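Local coordinates for protein flavin reductase (Uncultured bacterium, PDB 5CHO) that probably reduces flavin with a nicotinamide cofactor to supply a partner tryptophan halogenase, and binds flavin-adenine dinucleotide, at residues 41-49 with 179-187; 73-82 with 158-167. All coordinates share one frame; numbering follows the deposited sequence.

Interaction 1 (41-49 with 179-187); sequences FSSFATGVT and LVYHSGQFR. With FAD (flavin-adenine dinucleotide), chain I.
T46 and Y181 pair as an antiparallel hydrogen-bonded couple: Y181 N reaches T46 O at 2.8 Å in a nearly straight bond (165°), and T46 N returns a longer one to Y181 O. Their side chains run alongside one another, pointing the same way, with OG1 of T46 3.8 Å from CB of Y181. Beside them CG2 of V48 wedges between the neighbouring side chains, 4.0 Å from both Y181 CB and L179 CG. At the other end S183 N donates to S42 O, approaching from above the carbonyl plane. The H182 ring, its CG anti to the backbone N (chi1 -180°), reaches back to S43 O, which lies in the ring plane at its edge; the NE2 bond to it is weak and bent (127°). One water donates to both F44 O and Y181 O, bridging the two backbones.

Residues 179-187 form a beta hairpin closed by a type I' turn from H182 to Q185, and 46-49 begin the neighbouring strand of the antiparallel sheet of this flavin reductase-like domain. The hairpin meets the dimethylbenzene end of the FAD isoalloxazine: C7M sits over one face of the Y181 ring, 3.7 Å from its CG, while F186 CZ is 3.7 Å from C8M at the F186 ring edge. Y181 CD1 in turn lies over the centre of one face of the F186 ring. T46 OG1 donates to G47 O and is also hydrogen-bonded to N64. Farther out, helix 106-111 packs on V48, L179 and F186, and S183 OG is hydrogen-bonded to R172 and D191 of the second subunit.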
# COMPACT_ATOMS: atom_id res chain seq x y z
N PHE A 41 0.41 11.83 4.42
CA PHE A 41 0.37 10.56 3.69
C PHE A 41 1.76 10.16 3.19
O PHE A 41 2.08 8.97 3.13
CB PHE A 41 -0.59 10.64 2.48
CG PHE A 41 -2.06 10.62 2.84
CD1 PHE A 41 -2.50 10.21 4.09
CD2 PHE A 41 -3.00 11.00 1.90
CE1 PHE A 41 -3.86 10.19 4.39
CE2 PHE A 41 -4.35 10.98 2.19
CZ PHE A 41 -4.78 10.58 3.44
N SER A 42 2.59 11.15 2.84
CA SER A 42 3.88 10.88 2.20
C SER A 42 4.89 10.29 3.18
O SER A 42 5.93 9.79 2.75
CB SER A 42 4.46 12.16 1.59
OG SER A 42 5.02 12.99 2.58
N SER A 43 4.59 10.35 4.47
CA SER A 43 5.47 9.78 5.48
C SER A 43 5.55 8.26 5.37
O SER A 43 6.52 7.65 5.83
CB SER A 43 5.00 10.18 6.88
OG SER A 43 3.79 9.54 7.22
N PHE A 44 4.54 7.65 4.76
CA PHE A 44 4.55 6.21 4.50
C PHE A 44 5.20 5.88 3.16
O PHE A 44 4.65 6.18 2.10
CB PHE A 44 3.12 5.65 4.53
CG PHE A 44 3.07 4.15 4.43
CD1 PHE A 44 2.82 3.53 3.22
CD2 PHE A 44 3.26 3.36 5.56
CE1 PHE A 44 2.76 2.15 3.13
CE2 PHE A 44 3.21 1.98 5.47
CZ PHE A 44 2.96 1.38 4.25
N ALA A 45 6.37 5.26 3.22
CA ALA A 45 7.11 4.91 2.02
C ALA A 45 6.39 3.84 1.23
O ALA A 45 5.67 3.01 1.79
CB ALA A 45 8.52 4.45 2.37
N THR A 46 6.59 3.85 -0.09
CA THR A 46 6.01 2.85 -0.98
C THR A 46 6.98 2.53 -2.09
O THR A 46 7.87 3.32 -2.39
CB THR A 46 4.70 3.33 -1.64
OG1 THR A 46 5.02 4.34 -2.61
CG2 THR A 46 3.71 3.89 -0.63
N GLY A 47 6.79 1.38 -2.72
CA GLY A 47 7.40 1.11 -4.01
C GLY A 47 6.58 1.85 -5.05
O GLY A 47 5.73 2.67 -4.72
N VAL A 48 6.84 1.57 -6.33
CA VAL A 48 6.09 2.22 -7.40
C VAL A 48 5.79 1.22 -8.50
O VAL A 48 6.66 0.45 -8.90
CB VAL A 48 6.85 3.41 -8.01
CG1 VAL A 48 5.94 4.18 -8.95
CG2 VAL A 48 7.38 4.32 -6.92
N THR A 49 4.55 1.23 -8.98
CA THR A 49 4.15 0.38 -10.10
C THR A 49 3.63 1.16 -11.30
O THR A 49 3.35 2.36 -11.21
CB THR A 49 3.03 -0.61 -9.71
OG1 THR A 49 1.77 0.08 -9.70
CG2 THR A 49 3.27 -1.22 -8.35
N LEU A 179 12.67 1.17 -6.82
CA LEU A 179 12.18 2.54 -6.84
C LEU A 179 11.23 2.72 -5.68
O LEU A 179 10.28 1.96 -5.52
CB LEU A 179 11.49 2.86 -8.16
CG LEU A 179 11.09 4.33 -8.35
CD1 LEU A 179 12.32 5.22 -8.29
CD2 LEU A 179 10.35 4.53 -9.66
N VAL A 180 11.50 3.74 -4.88
CA VAL A 180 10.70 4.02 -3.70
C VAL A 180 10.24 5.47 -3.73
O VAL A 180 10.98 6.36 -4.13
CB VAL A 180 11.51 3.71 -2.43
CG1 VAL A 180 10.86 4.32 -1.19
CG2 VAL A 180 11.66 2.20 -2.28
N TYR A 181 9.00 5.68 -3.29
CA TYR A 181 8.43 7.01 -3.24
C TYR A 181 8.13 7.38 -1.79
O TYR A 181 7.26 6.78 -1.16
CB TYR A 181 7.15 7.09 -4.09
CG TYR A 181 6.59 8.48 -4.22
CD1 TYR A 181 7.29 9.46 -4.90
CD2 TYR A 181 5.35 8.80 -3.68
CE1 TYR A 181 6.78 10.74 -5.03
CE2 TYR A 181 4.83 10.07 -3.81
CZ TYR A 181 5.55 11.04 -4.49
OH TYR A 181 5.03 12.31 -4.62
N HIS A 182 8.87 8.35 -1.27
CA HIS A 182 8.73 8.76 0.12
C HIS A 182 8.99 10.25 0.31
O HIS A 182 9.90 10.82 -0.30
CB HIS A 182 9.70 7.97 1.00
CG HIS A 182 9.62 8.33 2.44
ND1 HIS A 182 10.61 9.03 3.09
CD2 HIS A 182 8.67 8.08 3.37
CE1 HIS A 182 10.27 9.21 4.35
NE2 HIS A 182 9.10 8.63 4.55
N SER A 183 8.17 10.88 1.16
CA SER A 183 8.26 12.31 1.42
C SER A 183 8.18 13.10 0.12
O SER A 183 8.81 14.14 -0.03
CB SER A 183 9.56 12.65 2.17
OG SER A 183 9.38 12.53 3.57
N GLY A 184 7.39 12.59 -0.82
CA GLY A 184 7.23 13.23 -2.11
C GLY A 184 8.47 13.18 -2.97
O GLY A 184 8.57 13.89 -3.97
N GLN A 185 9.43 12.33 -2.59
CA GLN A 185 10.67 12.15 -3.34
C GLN A 185 10.77 10.75 -3.89
O GLN A 185 10.30 9.80 -3.26
CB GLN A 185 11.90 12.43 -2.47
CG GLN A 185 12.05 13.84 -1.94
CD GLN A 185 12.23 14.85 -3.05
OE1 GLN A 185 12.97 14.61 -4.00
NE2 GLN A 185 11.60 16.01 -2.91
N PHE A 186 11.40 10.62 -5.05
CA PHE A 186 11.76 9.31 -5.55
C PHE A 186 13.12 8.94 -4.96
O PHE A 186 14.02 9.78 -4.88
CB PHE A 186 11.78 9.29 -7.09
CG PHE A 186 10.42 9.33 -7.70
CD1 PHE A 186 9.88 10.53 -8.15
CD2 PHE A 186 9.66 8.18 -7.81
CE1 PHE A 186 8.62 10.57 -8.70
CE2 PHE A 186 8.40 8.22 -8.37
CZ PHE A 186 7.87 9.41 -8.81
N ARG A 187 13.25 7.68 -4.56
CA ARG A 187 14.46 7.20 -3.91
C ARG A 187 14.82 5.84 -4.47
O ARG A 187 13.97 5.13 -5.01
CB ARG A 187 14.30 7.10 -2.39
CG ARG A 187 13.92 8.41 -1.75
CD ARG A 187 15.11 9.36 -1.73
NE ARG A 187 14.73 10.67 -1.22
CZ ARG A 187 14.78 11.06 0.05
NH1 ARG A 187 15.31 10.29 0.99
NH2 ARG A 187 14.34 12.27 0.37
PA FAD I . -5.66 10.96 -16.35
O1A FAD I . -6.59 10.95 -17.53
O2A FAD I . -4.29 11.34 -16.76
O5B FAD I . -6.18 12.03 -15.25
C5B FAD I . -5.37 12.25 -14.08
C4B FAD I . -5.86 13.54 -13.32
O4B FAD I . -5.57 14.58 -14.02
C3B FAD I . -7.37 13.52 -13.18
O3B FAD I . -7.76 13.98 -11.93
C2B FAD I . -7.89 14.45 -14.27
O2B FAD I . -9.09 15.25 -13.77
C1B FAD I . -6.93 15.26 -14.53
N9A FAD I . -6.84 15.47 -15.93
C8A FAD I . -5.99 14.88 -16.80
N7A FAD I . -6.25 15.38 -18.04
C5A FAD I . -7.26 16.27 -17.92
C6A FAD I . -7.93 17.06 -18.86
N6A FAD I . -7.79 17.25 -20.29
N1A FAD I . -8.92 17.89 -18.46
C2A FAD I . -9.28 17.95 -17.14
N3A FAD I . -8.64 17.17 -16.21
C4A FAD I . -7.63 16.33 -16.61
N1 FAD I . -3.02 8.00 -9.33
C2 FAD I . -4.10 7.13 -8.86
O2 FAD I . -5.26 7.30 -9.27
N3 FAD I . -3.82 6.08 -7.90
C4 FAD I . -2.49 5.89 -7.42
O4 FAD I . -2.27 5.05 -6.66
C4X FAD I . -1.39 6.78 -7.92
N5 FAD I . -0.05 6.62 -7.45
C5X FAD I . 1.04 7.50 -7.95
C6 FAD I . 2.38 7.33 -7.49
C7 FAD I . 3.40 8.17 -7.97
C7M FAD I . 4.71 7.71 -7.27
C8 FAD I . 3.08 9.17 -8.89
C8M FAD I . 4.31 10.03 -9.34
C9 FAD I . 1.76 9.33 -9.34
C9A FAD I . 0.74 8.50 -8.87
N10 FAD I . -0.63 8.68 -9.35
C10 FAD I . -1.69 7.81 -8.86
C1' FAD I . -0.98 9.75 -10.34
C2' FAD I . -1.28 9.13 -11.72
O2' FAD I . -0.19 8.36 -12.12
C3' FAD I . -1.53 10.26 -12.69
O3' FAD I . -2.67 10.95 -12.31
C4' FAD I . -1.72 9.71 -14.11
O4' FAD I . -1.66 10.75 -15.00
C5' FAD I . -3.09 9.02 -14.23
O5' FAD I . -3.27 8.52 -15.55
P FAD I . -4.77 8.32 -16.12
O1P FAD I . -4.72 8.29 -17.63
O2P FAD I . -5.36 7.01 -15.58
O3P FAD I . -5.64 9.53 -15.65
O HOH W 1 4.94 7.65 -0.27
O HOH W 2 9.23 -0.15 -6.63

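Interaction 2 (73-82 with 158-167); sequences PPLILVCVEC and GDHSIFVGRL. With FAD (flavin-adenine dinucleotide), chain I.
With chi1 at -78°, CG of H160 stands anti to its carbonyl carbon, which lays the imidazole against E81 on the adjoining strand. E81 CA lies over the ring centre, and E81 CB makes a CH-pi contact 4.2 Å from the ring centroid. In the ring plane H160 ND1 donates to D159 OD1 at 2.6 Å, a bond that helps set the ring's rotation. D159 OD2 is held by backbone amides of L71 and D72 of the second subunit.

Strands 74-81 and 160-167 are neighbours in the antiparallel sheet of the flavin reductase-like fold, joined by paired backbone bonds from I76 with G165 to V80 with S161. The end of the pair at C79-E81 and H160 forms part of the flavin site, at the pyrimidine ring: FAD N3 donates to C79 O at 2.6 Å, and E81 N reaches FAD O2 at 2.9 Å, almost linearly (177°). On one face of the sheet V80 CB meets F163 CE1 at 3.7 Å, the side chains crossing at about a right angle; on the other, L77 CD2 touches I162 CG2. At the far end the extended R166 brings its guanidinium against P73, whose CB sits over the centre of one face, 3.9 Å from R166 CZ.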
# COMPACT_ATOMS: atom_id res chain seq x y z
N PRO A 73 -8.39 -16.66 -2.15
CA PRO A 73 -7.77 -16.60 -3.47
C PRO A 73 -6.71 -15.51 -3.59
O PRO A 73 -6.74 -14.55 -2.82
CB PRO A 73 -8.95 -16.31 -4.39
CG PRO A 73 -9.87 -15.51 -3.55
CD PRO A 73 -9.73 -16.05 -2.15
N PRO A 74 -5.77 -15.65 -4.54
CA PRO A 74 -4.72 -14.66 -4.76
C PRO A 74 -5.28 -13.33 -5.27
O PRO A 74 -5.69 -13.25 -6.43
CB PRO A 74 -3.82 -15.33 -5.80
CG PRO A 74 -4.74 -16.21 -6.56
CD PRO A 74 -5.77 -16.70 -5.57
N LEU A 75 -5.28 -12.31 -4.42
CA LEU A 75 -5.85 -11.01 -4.75
C LEU A 75 -4.87 -9.87 -4.49
O LEU A 75 -4.03 -9.95 -3.60
CB LEU A 75 -7.12 -10.77 -3.93
CG LEU A 75 -8.35 -11.68 -4.06
CD1 LEU A 75 -9.48 -11.21 -3.16
CD2 LEU A 75 -8.82 -11.76 -5.50
N ILE A 76 -4.98 -8.82 -5.30
CA ILE A 76 -4.29 -7.56 -5.03
C ILE A 76 -5.27 -6.41 -5.21
O ILE A 76 -6.38 -6.62 -5.70
CB ILE A 76 -3.06 -7.35 -5.95
CG1 ILE A 76 -3.46 -7.32 -7.43
CG2 ILE A 76 -2.04 -8.45 -5.71
CD1 ILE A 76 -3.72 -5.93 -7.98
N LEU A 77 -4.89 -5.20 -4.80
CA LEU A 77 -5.71 -4.04 -5.08
C LEU A 77 -4.88 -2.83 -5.50
O LEU A 77 -3.69 -2.74 -5.20
CB LEU A 77 -6.59 -3.69 -3.87
CG LEU A 77 -6.01 -3.13 -2.57
CD1 LEU A 77 -5.56 -1.67 -2.70
CD2 LEU A 77 -7.06 -3.26 -1.49
N VAL A 78 -5.54 -1.92 -6.21
CA VAL A 78 -4.99 -0.61 -6.52
C VAL A 78 -6.10 0.41 -6.36
O VAL A 78 -7.27 0.09 -6.57
CB VAL A 78 -4.44 -0.53 -7.96
CG1 VAL A 78 -3.23 -1.44 -8.13
CG2 VAL A 78 -5.52 -0.88 -8.98
N CYS A 79 -5.75 1.63 -5.98
CA CYS A 79 -6.73 2.70 -5.86
C CYS A 79 -6.55 3.69 -7.01
O CYS A 79 -5.48 4.25 -7.19
CB CYS A 79 -6.60 3.42 -4.52
SG CYS A 79 -6.73 2.32 -3.10
N VAL A 80 -7.62 3.89 -7.78
CA VAL A 80 -7.57 4.76 -8.94
C VAL A 80 -8.60 5.88 -8.85
O VAL A 80 -9.79 5.64 -8.61
CB VAL A 80 -7.78 3.96 -10.24
CG1 VAL A 80 -7.62 4.86 -11.46
CG2 VAL A 80 -6.81 2.79 -10.30
N GLU A 81 -8.11 7.09 -9.03
CA GLU A 81 -8.91 8.31 -9.08
C GLU A 81 -10.12 8.15 -10.00
O GLU A 81 -10.01 7.61 -11.09
CB GLU A 81 -8.05 9.46 -9.57
CG GLU A 81 -8.35 10.81 -8.97
CD GLU A 81 -7.63 11.92 -9.70
OE1 GLU A 81 -6.44 11.72 -10.05
OE2 GLU A 81 -8.24 12.98 -9.93
N CYS A 82 -11.28 8.62 -9.54
CA CYS A 82 -12.51 8.50 -10.32
C CYS A 82 -12.39 9.23 -11.66
O CYS A 82 -12.88 8.75 -12.68
CB CYS A 82 -13.71 9.04 -9.54
SG CYS A 82 -14.46 7.82 -8.41
N GLY A 158 -14.65 7.18 -1.96
CA GLY A 158 -14.55 8.62 -2.13
C GLY A 158 -14.16 9.01 -3.55
O GLY A 158 -14.80 8.58 -4.51
N ASP A 159 -13.12 9.82 -3.68
CA ASP A 159 -12.71 10.31 -5.00
C ASP A 159 -11.84 9.28 -5.75
O ASP A 159 -11.36 9.55 -6.85
CB ASP A 159 -11.98 11.65 -4.86
CG ASP A 159 -10.73 11.58 -3.99
OD1 ASP A 159 -10.08 10.52 -3.93
OD2 ASP A 159 -10.41 12.61 -3.36
N HIS A 160 -11.65 8.12 -5.13
CA HIS A 160 -11.01 6.97 -5.78
C HIS A 160 -11.96 5.79 -5.76
O HIS A 160 -12.95 5.79 -5.03
CB HIS A 160 -9.70 6.57 -5.08
CG HIS A 160 -8.53 7.44 -5.41
ND1 HIS A 160 -8.49 8.78 -5.12
CD2 HIS A 160 -7.33 7.14 -5.97
CE1 HIS A 160 -7.32 9.28 -5.51
NE2 HIS A 160 -6.61 8.30 -6.03
N SER A 161 -11.65 4.77 -6.55
CA SER A 161 -12.26 3.46 -6.39
C SER A 161 -11.16 2.45 -6.09
O SER A 161 -10.04 2.59 -6.59
CB SER A 161 -13.05 3.05 -7.63
OG SER A 161 -14.22 3.83 -7.77
N ILE A 162 -11.48 1.45 -5.28
CA ILE A 162 -10.55 0.37 -4.99
C ILE A 162 -10.80 -0.78 -5.94
O ILE A 162 -11.86 -1.41 -5.90
CB ILE A 162 -10.68 -0.11 -3.53
CG1 ILE A 162 -10.39 1.04 -2.56
CG2 ILE A 162 -9.73 -1.26 -3.25
CD1 ILE A 162 -10.93 0.83 -1.16
N PHE A 163 -9.82 -1.06 -6.80
CA PHE A 163 -9.95 -2.13 -7.78
C PHE A 163 -9.24 -3.38 -7.27
O PHE A 163 -8.02 -3.39 -7.16
CB PHE A 163 -9.36 -1.71 -9.13
CG PHE A 163 -10.15 -0.64 -9.83
CD1 PHE A 163 -10.00 0.68 -9.49
CD2 PHE A 163 -11.03 -0.98 -10.84
CE1 PHE A 163 -10.73 1.67 -10.14
CE2 PHE A 163 -11.76 0.00 -11.49
CZ PHE A 163 -11.61 1.33 -11.14
N VAL A 164 -10.01 -4.42 -6.98
CA VAL A 164 -9.45 -5.68 -6.50
C VAL A 164 -9.28 -6.62 -7.68
O VAL A 164 -10.24 -6.91 -8.40
CB VAL A 164 -10.34 -6.34 -5.44
CG1 VAL A 164 -9.65 -7.55 -4.85
CG2 VAL A 164 -10.69 -5.35 -4.35
N GLY A 165 -8.05 -7.10 -7.89
CA GLY A 165 -7.76 -8.00 -8.98
C GLY A 165 -7.41 -9.38 -8.48
O GLY A 165 -6.62 -9.52 -7.55
N ARG A 166 -8.00 -10.41 -9.09
CA ARG A 166 -7.56 -11.77 -8.84
C ARG A 166 -6.43 -12.11 -9.80
O ARG A 166 -6.56 -11.91 -11.01
CB ARG A 166 -8.71 -12.78 -8.99
CG ARG A 166 -8.23 -14.19 -8.66
CD ARG A 166 -9.27 -15.28 -8.82
NE ARG A 166 -8.68 -16.55 -8.41
CZ ARG A 166 -9.35 -17.64 -8.08
NH1 ARG A 166 -10.68 -17.66 -8.11
NH2 ARG A 166 -8.68 -18.73 -7.73
N LEU A 167 -5.33 -12.60 -9.26
CA LEU A 167 -4.14 -12.87 -10.06
C LEU A 167 -4.37 -14.00 -11.05
O LEU A 167 -4.93 -15.04 -10.69
CB LEU A 167 -2.96 -13.19 -9.14
CG LEU A 167 -2.52 -12.05 -8.21
CD1 LEU A 167 -1.31 -12.41 -7.38
CD2 LEU A 167 -2.26 -10.79 -9.02
PA FAD I . -5.66 10.96 -16.35
O1A FAD I . -6.59 10.95 -17.53
O2A FAD I . -4.29 11.34 -16.76
O5B FAD I . -6.18 12.03 -15.25
C5B FAD I . -5.37 12.25 -14.08
C4B FAD I . -5.86 13.54 -13.32
O4B FAD I . -5.57 14.58 -14.02
C3B FAD I . -7.37 13.52 -13.18
O3B FAD I . -7.76 13.98 -11.93
C2B FAD I . -7.89 14.45 -14.27
O2B FAD I . -9.09 15.25 -13.77
C1B FAD I . -6.93 15.26 -14.53
N9A FAD I . -6.84 15.47 -15.93
C8A FAD I . -5.99 14.88 -16.80
N7A FAD I . -6.25 15.38 -18.04
C5A FAD I . -7.26 16.27 -17.92
C6A FAD I . -7.93 17.06 -18.86
N6A FAD I . -7.79 17.25 -20.29
N1A FAD I . -8.92 17.89 -18.46
C2A FAD I . -9.28 17.95 -17.14
N3A FAD I . -8.64 17.17 -16.21
C4A FAD I . -7.63 16.33 -16.61
N1 FAD I . -3.02 8.00 -9.33
C2 FAD I . -4.10 7.13 -8.86
O2 FAD I . -5.26 7.30 -9.27
N3 FAD I . -3.82 6.08 -7.90
C4 FAD I . -2.49 5.89 -7.42
O4 FAD I . -2.27 5.05 -6.66
C4X FAD I . -1.39 6.78 -7.92
N5 FAD I . -0.05 6.62 -7.45
C5X FAD I . 1.04 7.50 -7.95
C6 FAD I . 2.38 7.33 -7.49
C7 FAD I . 3.40 8.17 -7.97
C7M FAD I . 4.71 7.71 -7.27
C8 FAD I . 3.08 9.17 -8.89
C8M FAD I . 4.31 10.03 -9.34
C9 FAD I . 1.76 9.33 -9.34
C9A FAD I . 0.74 8.50 -8.87
N10 FAD I . -0.63 8.68 -9.35
C10 FAD I . -1.69 7.81 -8.86
C1' FAD I . -0.98 9.75 -10.34
C2' FAD I . -1.28 9.13 -11.72
O2' FAD I . -0.19 8.36 -12.12
C3' FAD I . -1.53 10.26 -12.69
O3' FAD I . -2.67 10.95 -12.31
C4' FAD I . -1.72 9.71 -14.11
O4' FAD I . -1.66 10.75 -15.00
C5' FAD I . -3.09 9.02 -14.23
O5' FAD I . -3.27 8.52 -15.55
P FAD I . -4.77 8.32 -16.12
O1P FAD I . -4.72 8.29 -17.63
O2P FAD I . -5.36 7.01 -15.58
O3P FAD I . -5.64 9.53 -15.65

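From the N terminus, helix 34-41 leads into 41-49, the first half of interaction 1, whose partner 179-187 comes only near the end of the chain. Within the long loop so closed lies interaction 2, where 73-82 meets 158-167 across a shorter span; the two are nested and do not cross. Strand 160-172 is followed directly by strand 178-182, so the chain passes from the inner contact to the outer one. Both belong to the same sheet, their centres about 19 Å apart, and they meet different ends of the FAD isoalloxazine, interaction 1 at the methyl-bearing ring and interaction 2 at the pyrimidine. Each also meets the second subunit.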